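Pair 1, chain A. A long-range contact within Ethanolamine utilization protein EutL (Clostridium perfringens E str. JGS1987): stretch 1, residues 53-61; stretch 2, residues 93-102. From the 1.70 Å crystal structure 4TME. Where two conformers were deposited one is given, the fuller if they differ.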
# COMPACT_ATOMS: atom_id res chain seq x y z
N GLU A 53 15.75 16.29 -13.61
CA GLU A 53 16.93 17.10 -13.84
C GLU A 53 18.00 16.27 -14.56
O GLU A 53 18.67 16.79 -15.46
CB GLU A 53 17.44 17.64 -12.50
CG GLU A 53 18.57 18.64 -12.62
CD GLU A 53 18.13 19.98 -13.22
OE1 GLU A 53 17.01 20.50 -12.99
OE2 GLU A 53 18.96 20.52 -13.94
N ALA A 54 18.14 14.98 -14.21
CA ALA A 54 19.12 14.11 -14.87
C ALA A 54 18.85 14.00 -16.38
O ALA A 54 19.79 13.94 -17.17
CB ALA A 54 19.12 12.73 -14.24
N THR A 55 17.58 14.00 -16.79
CA THR A 55 17.28 13.89 -18.23
C THR A 55 17.68 15.16 -19.01
O THR A 55 17.72 15.14 -20.25
CB THR A 55 15.77 13.58 -18.50
OG1 THR A 55 14.96 14.73 -18.19
CG2 THR A 55 15.29 12.34 -17.73
N LYS A 56 17.98 16.26 -18.31
CA LYS A 56 18.45 17.48 -18.95
C LYS A 56 19.99 17.47 -19.07
O LYS A 56 20.59 18.17 -19.90
CB LYS A 56 17.99 18.71 -18.17
CG LYS A 56 16.48 18.89 -18.17
CD LYS A 56 16.05 20.26 -17.64
CE LYS A 56 16.04 20.32 -16.13
NZ LYS A 56 15.79 21.73 -15.63
N ALA A 57 20.62 16.66 -18.23
CA ALA A 57 22.09 16.68 -18.05
C ALA A 57 22.83 15.62 -18.86
O ALA A 57 24.04 15.74 -19.08
CB ALA A 57 22.42 16.46 -16.56
N ALA A 58 22.14 14.57 -19.25
CA ALA A 58 22.78 13.42 -19.88
C ALA A 58 21.81 12.70 -20.80
O ALA A 58 20.59 12.97 -20.77
CB ALA A 58 23.30 12.45 -18.81
N GLU A 59 22.33 11.76 -21.58
CA GLU A 59 21.50 11.01 -22.51
C GLU A 59 20.86 9.84 -21.78
O GLU A 59 21.27 8.70 -21.93
CB GLU A 59 22.32 10.52 -23.72
CG GLU A 59 21.42 9.98 -24.84
CD GLU A 59 22.16 9.60 -26.10
OE1 GLU A 59 21.51 9.03 -27.01
OE2 GLU A 59 23.37 9.86 -26.17
N VAL A 60 19.88 10.16 -20.94
CA VAL A 60 19.18 9.18 -20.13
C VAL A 60 17.67 9.45 -20.14
O VAL A 60 17.23 10.59 -20.28
CB VAL A 60 19.64 9.16 -18.65
CG1 VAL A 60 21.08 8.69 -18.56
CG2 VAL A 60 19.47 10.53 -18.02
N ASP A 61 16.92 8.37 -19.99
CA ASP A 61 15.46 8.41 -19.83
C ASP A 61 15.09 7.85 -18.47
O ASP A 61 15.73 6.91 -17.99
CB ASP A 61 14.76 7.55 -20.89
CG ASP A 61 14.98 8.04 -22.31
OD1 ASP A 61 14.83 9.25 -22.57
OD2 ASP A 61 15.28 7.19 -23.17
N ALA A 93 28.66 5.27 -19.34
CA ALA A 93 29.10 6.65 -19.16
C ALA A 93 27.91 7.62 -19.09
O ALA A 93 27.90 8.52 -18.26
CB ALA A 93 30.04 7.07 -20.28
N GLU A 94 26.91 7.43 -19.93
CA GLU A 94 25.76 8.33 -19.90
C GLU A 94 24.94 8.14 -18.62
O GLU A 94 24.51 9.12 -18.01
CB GLU A 94 24.88 8.16 -21.13
CG GLU A 94 25.49 8.76 -22.43
CD GLU A 94 25.76 10.27 -22.36
OE1 GLU A 94 26.61 10.77 -23.15
OE2 GLU A 94 25.12 10.98 -21.55
N VAL A 95 24.72 6.88 -18.24
CA VAL A 95 24.05 6.58 -16.98
C VAL A 95 24.78 7.24 -15.82
O VAL A 95 24.17 7.91 -15.00
CB VAL A 95 23.95 5.08 -16.77
CG1 VAL A 95 23.51 4.77 -15.34
CG2 VAL A 95 22.99 4.49 -17.79
N ARG A 96 26.09 7.07 -15.78
CA ARG A 96 26.92 7.64 -14.73
C ARG A 96 26.75 9.16 -14.67
O ARG A 96 26.61 9.75 -13.60
CB ARG A 96 28.37 7.21 -14.99
CG ARG A 96 29.42 7.49 -13.97
CD ARG A 96 30.70 7.05 -14.71
NE ARG A 96 31.94 6.97 -13.96
CZ ARG A 96 32.65 8.01 -13.58
NH1 ARG A 96 32.19 9.24 -13.81
NH2 ARG A 96 33.80 7.83 -12.93
N SER A 97 26.71 9.82 -15.83
CA SER A 97 26.54 11.27 -15.87
C SER A 97 25.15 11.64 -15.34
O SER A 97 24.99 12.58 -14.55
CB SER A 97 26.73 11.77 -17.31
OG SER A 97 26.47 13.15 -17.41
N GLY A 98 24.16 10.84 -15.72
CA GLY A 98 22.80 11.05 -15.24
C GLY A 98 22.68 10.89 -13.72
O GLY A 98 22.01 11.71 -13.06
N LEU A 99 23.32 9.87 -13.15
CA LEU A 99 23.23 9.63 -11.72
C LEU A 99 23.95 10.75 -10.95
O LEU A 99 23.48 11.20 -9.92
CB LEU A 99 23.82 8.27 -11.35
CG LEU A 99 22.99 7.04 -11.73
CD1 LEU A 99 23.83 5.76 -11.54
CD2 LEU A 99 21.70 6.96 -10.90
N ASN A 100 25.09 11.21 -11.46
CA ASN A 100 25.78 12.30 -10.79
C ASN A 100 24.90 13.56 -10.74
O ASN A 100 24.83 14.23 -9.71
CB ASN A 100 27.13 12.57 -11.45
CG ASN A 100 28.22 11.59 -10.97
OD1 ASN A 100 28.58 11.59 -9.80
ND2 ASN A 100 28.71 10.73 -11.87
N ALA A 101 24.18 13.84 -11.84
CA ALA A 101 23.29 15.01 -11.84
C ALA A 101 22.13 14.84 -10.86
O ALA A 101 21.68 15.83 -10.25
CB ALA A 101 22.77 15.28 -13.26
N THR A 102 21.65 13.61 -10.74
CA THR A 102 20.56 13.27 -9.82
C THR A 102 21.01 13.52 -8.38
O THR A 102 20.34 14.19 -7.59
CB THR A 102 20.11 11.80 -9.96
OG1 THR A 102 19.73 11.53 -11.32
CG2 THR A 102 18.91 11.51 -9.07

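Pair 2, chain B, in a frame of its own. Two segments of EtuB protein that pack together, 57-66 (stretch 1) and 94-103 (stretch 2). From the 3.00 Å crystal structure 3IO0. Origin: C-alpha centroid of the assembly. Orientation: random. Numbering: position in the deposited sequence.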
# COMPACT_ATOMS: atom_id res chain seq x y z
N ASP B 57 -21.28 -3.32 12.63
CA ASP B 57 -22.53 -2.58 12.47
C ASP B 57 -23.62 -3.30 13.26
O ASP B 57 -24.44 -2.65 13.93
CB ASP B 57 -22.90 -2.43 11.00
CG ASP B 57 -23.85 -1.25 10.74
OD1 ASP B 57 -23.59 -0.12 11.22
OD2 ASP B 57 -24.87 -1.46 10.03
N GLU B 58 -23.62 -4.63 13.22
CA GLU B 58 -24.50 -5.44 14.05
C GLU B 58 -24.29 -5.08 15.54
O GLU B 58 -25.25 -4.97 16.31
CB GLU B 58 -24.24 -6.93 13.80
CG GLU B 58 -25.49 -7.82 13.79
CD GLU B 58 -25.18 -9.31 13.50
OE1 GLU B 58 -25.53 -10.18 14.34
OE2 GLU B 58 -24.58 -9.64 12.44
N ALA B 59 -23.03 -4.85 15.91
CA ALA B 59 -22.65 -4.56 17.29
C ALA B 59 -23.19 -3.23 17.83
O ALA B 59 -23.64 -3.17 18.97
CB ALA B 59 -21.16 -4.63 17.42
N VAL B 60 -23.14 -2.16 17.04
CA VAL B 60 -23.58 -0.85 17.54
C VAL B 60 -25.12 -0.77 17.64
O VAL B 60 -25.68 -0.03 18.47
CB VAL B 60 -22.99 0.34 16.70
CG1 VAL B 60 -21.50 0.13 16.47
CG2 VAL B 60 -23.68 0.49 15.37
N LYS B 61 -25.77 -1.55 16.78
CA LYS B 61 -27.21 -1.70 16.81
C LYS B 61 -27.66 -2.37 18.12
O LYS B 61 -28.80 -2.15 18.61
CB LYS B 61 -27.67 -2.50 15.60
CG LYS B 61 -27.83 -1.67 14.35
CD LYS B 61 -28.54 -2.45 13.25
CE LYS B 61 -27.55 -3.04 12.27
NZ LYS B 61 -28.23 -3.75 11.17
N GLY B 62 -26.77 -3.18 18.70
CA GLY B 62 -27.06 -3.91 19.91
C GLY B 62 -26.49 -3.32 21.19
O GLY B 62 -26.67 -3.90 22.26
N THR B 63 -25.80 -2.19 21.10
CA THR B 63 -25.12 -1.65 22.28
C THR B 63 -25.15 -0.13 22.37
O THR B 63 -25.50 0.58 21.41
CB THR B 63 -23.64 -2.03 22.29
OG1 THR B 63 -23.03 -1.57 21.08
CG2 THR B 63 -23.46 -3.55 22.43
N ASN B 64 -24.75 0.37 23.53
CA ASN B 64 -24.66 1.80 23.73
C ASN B 64 -23.28 2.32 23.31
O ASN B 64 -22.54 2.89 24.13
CB ASN B 64 -24.97 2.16 25.18
CG ASN B 64 -25.17 3.66 25.38
OD1 ASN B 64 -25.21 4.43 24.43
ND2 ASN B 64 -25.31 4.06 26.62
N THR B 65 -22.95 2.14 22.04
CA THR B 65 -21.65 2.58 21.54
C THR B 65 -21.72 3.57 20.36
O THR B 65 -22.77 3.76 19.74
CB THR B 65 -20.79 1.38 21.17
OG1 THR B 65 -21.57 0.47 20.40
CG2 THR B 65 -20.31 0.66 22.43
N GLU B 66 -20.60 4.22 20.08
CA GLU B 66 -20.51 5.11 18.93
C GLU B 66 -19.21 4.83 18.19
O GLU B 66 -18.35 4.10 18.68
CB GLU B 66 -20.59 6.56 19.38
CG GLU B 66 -21.93 6.99 19.92
CD GLU B 66 -22.02 8.50 20.13
OE1 GLU B 66 -21.03 9.09 20.62
OE2 GLU B 66 -23.07 9.09 19.79
N SER B 94 -17.74 -1.66 29.73
CA SER B 94 -18.47 -2.92 29.53
C SER B 94 -19.40 -2.83 28.33
O SER B 94 -19.69 -3.85 27.70
CB SER B 94 -19.26 -3.32 30.77
OG SER B 94 -20.23 -2.34 31.07
N ASP B 95 -19.88 -1.62 28.04
CA ASP B 95 -20.63 -1.37 26.81
C ASP B 95 -19.73 -1.60 25.59
O ASP B 95 -20.12 -2.28 24.64
CB ASP B 95 -21.18 0.05 26.79
CG ASP B 95 -22.34 0.25 27.77
OD1 ASP B 95 -23.20 -0.66 27.89
OD2 ASP B 95 -22.40 1.34 28.39
N ALA B 96 -18.53 -1.04 25.63
CA ALA B 96 -17.55 -1.24 24.58
C ALA B 96 -17.18 -2.72 24.46
O ALA B 96 -17.19 -3.27 23.36
CB ALA B 96 -16.32 -0.39 24.82
N ARG B 97 -16.87 -3.36 25.59
CA ARG B 97 -16.51 -4.77 25.60
C ARG B 97 -17.62 -5.62 24.98
O ARG B 97 -17.37 -6.49 24.15
CB ARG B 97 -16.18 -5.24 27.03
CG ARG B 97 -15.76 -6.71 27.12
CD ARG B 97 -15.01 -7.07 28.39
NE ARG B 97 -14.18 -8.25 28.14
CZ ARG B 97 -12.85 -8.28 28.25
NH1 ARG B 97 -12.17 -7.20 28.63
NH2 ARG B 97 -12.18 -9.39 27.99
N ARG B 98 -18.84 -5.33 25.39
CA ARG B 98 -20.02 -6.03 24.93
C ARG B 98 -20.14 -5.97 23.39
O ARG B 98 -20.39 -6.99 22.74
CB ARG B 98 -21.24 -5.42 25.62
CG ARG B 98 -22.53 -6.16 25.43
CD ARG B 98 -23.67 -5.37 26.10
NE ARG B 98 -24.07 -5.98 27.37
CZ ARG B 98 -24.67 -7.17 27.46
NH1 ARG B 98 -24.92 -7.89 26.36
NH2 ARG B 98 -25.01 -7.67 28.64
N ALA B 99 -19.94 -4.77 22.84
CA ALA B 99 -19.93 -4.53 21.38
C ALA B 99 -18.83 -5.33 20.66
O ALA B 99 -19.10 -5.99 19.66
CB ALA B 99 -19.78 -3.05 21.09
N VAL B 100 -17.60 -5.25 21.18
CA VAL B 100 -16.48 -6.04 20.67
C VAL B 100 -16.79 -7.54 20.67
O VAL B 100 -16.44 -8.25 19.72
CB VAL B 100 -15.19 -5.77 21.47
CG1 VAL B 100 -14.05 -6.64 20.97
CG2 VAL B 100 -14.81 -4.32 21.39
N GLU B 101 -17.46 -8.00 21.73
CA GLU B 101 -17.86 -9.41 21.87
C GLU B 101 -18.81 -9.85 20.77
O GLU B 101 -18.66 -10.95 20.21
CB GLU B 101 -18.46 -9.69 23.26
CG GLU B 101 -17.45 -10.11 24.35
CD GLU B 101 -16.60 -11.36 23.99
OE1 GLU B 101 -16.71 -11.91 22.86
OE2 GLU B 101 -15.80 -11.80 24.86
N ILE B 102 -19.77 -8.97 20.45
CA ILE B 102 -20.71 -9.19 19.33
C ILE B 102 -19.97 -9.23 18.00
O ILE B 102 -20.18 -10.16 17.22
CB ILE B 102 -21.79 -8.09 19.25
CG1 ILE B 102 -22.69 -8.10 20.48
CG2 ILE B 102 -22.64 -8.25 18.00
CD1 ILE B 102 -23.58 -6.89 20.58
N ALA B 103 -19.12 -8.23 17.76
CA ALA B 103 -18.41 -8.09 16.49
C ALA B 103 -17.51 -9.27 16.19
O ALA B 103 -17.45 -9.72 15.05
CB ALA B 103 -17.63 -6.80 16.45

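A short helical end, a loop and a longer helix packed against both make up the common framework of pair 1 and pair 2. The two superpose with an RMSD of 0.6 Å over the backbone of 14 central residues. In each, the helix axes approach to 8.1 Å, and the angle between their N-to-C directions is obtuse, at 135° in pair 1 and 141° in pair 2. The buried surface is nearly identical, 410 and 409 Å², although most of the side chains that supply it differ. The pairs thus illustrate a general principle: a backbone arrangement fixes where contacts must be made, but not which atoms make them.

The tightest backbone approach is conserved. The CA atoms of Ala A54 and Gly A98 lie 4.8 Å apart, and those of the matching Ala B59 and Ala B99 lie 4.9 Å apart. Such proximity calls for small residues, and the alanine of the first stretch uses its methyl in the same way in both: CB of Ala A54 sits 3.3 Å from O of Gly A98, and CB of Ala B59 sits 3.3 Å from O of Ala B99.

Facing this alanine, the second helix differs. Pair 2 places a methyl where pair 1 has glycine, and it is accommodated by its neighbours: CB of Ala B99 lies 3.6 Å from OG1 of Thr B63 and 4.0 Å from CG2 of Thr B65. In pair 1 the corresponding neighbours are Ala A58 and Val A60. An ideal CB on Gly A98 would come within 3.1 Å of CG1 of Val A60, a tight fit, so the bare backbone there leaves room for the valine. That valine lies over the helix, with CG1 3.5 Å from O of Glu A94, much as CG2 of Thr B65 lies 3.7 Å from O of Asp B95.

One turn farther along the helix, size is traded between the stretches. Pair 1 sets alanine against alanine, with CB of Ala A57 3.5 Å from CB of Ala A101. Pair 2 has Gly B62 and Ile B102 at these positions; the larger isoleucine reaches CB of Ala B59 with CG2 at 4.0 Å and CG2 of Thr B63 with CD1 at 3.8 Å.

Polar groups are deployed just as differently. In pair 1, a hydrogen bond ties the loop to the helix: N of Glu A59 donates to OE2 of Glu A94 at 2.9 Å, almost linearly. The matching Asp B95 is one methylene shorter and makes no such bond to Asn B64, and no hydrogen bond crosses between the stretches of pair 2. Stretch 1 of pair 2 instead carries side-chain hydrogen bonds of its own, from OG1 of Thr B63 to O of Ala B59 at 2.7 Å and from OG1 of Thr B65 to OG1 of Thr B63 at 2.6 Å. Ala A58 and Val A60, lacking hydroxyls, cannot form these bonds. One scaffold is therefore pinned across the interface, the other braced within its first stretch.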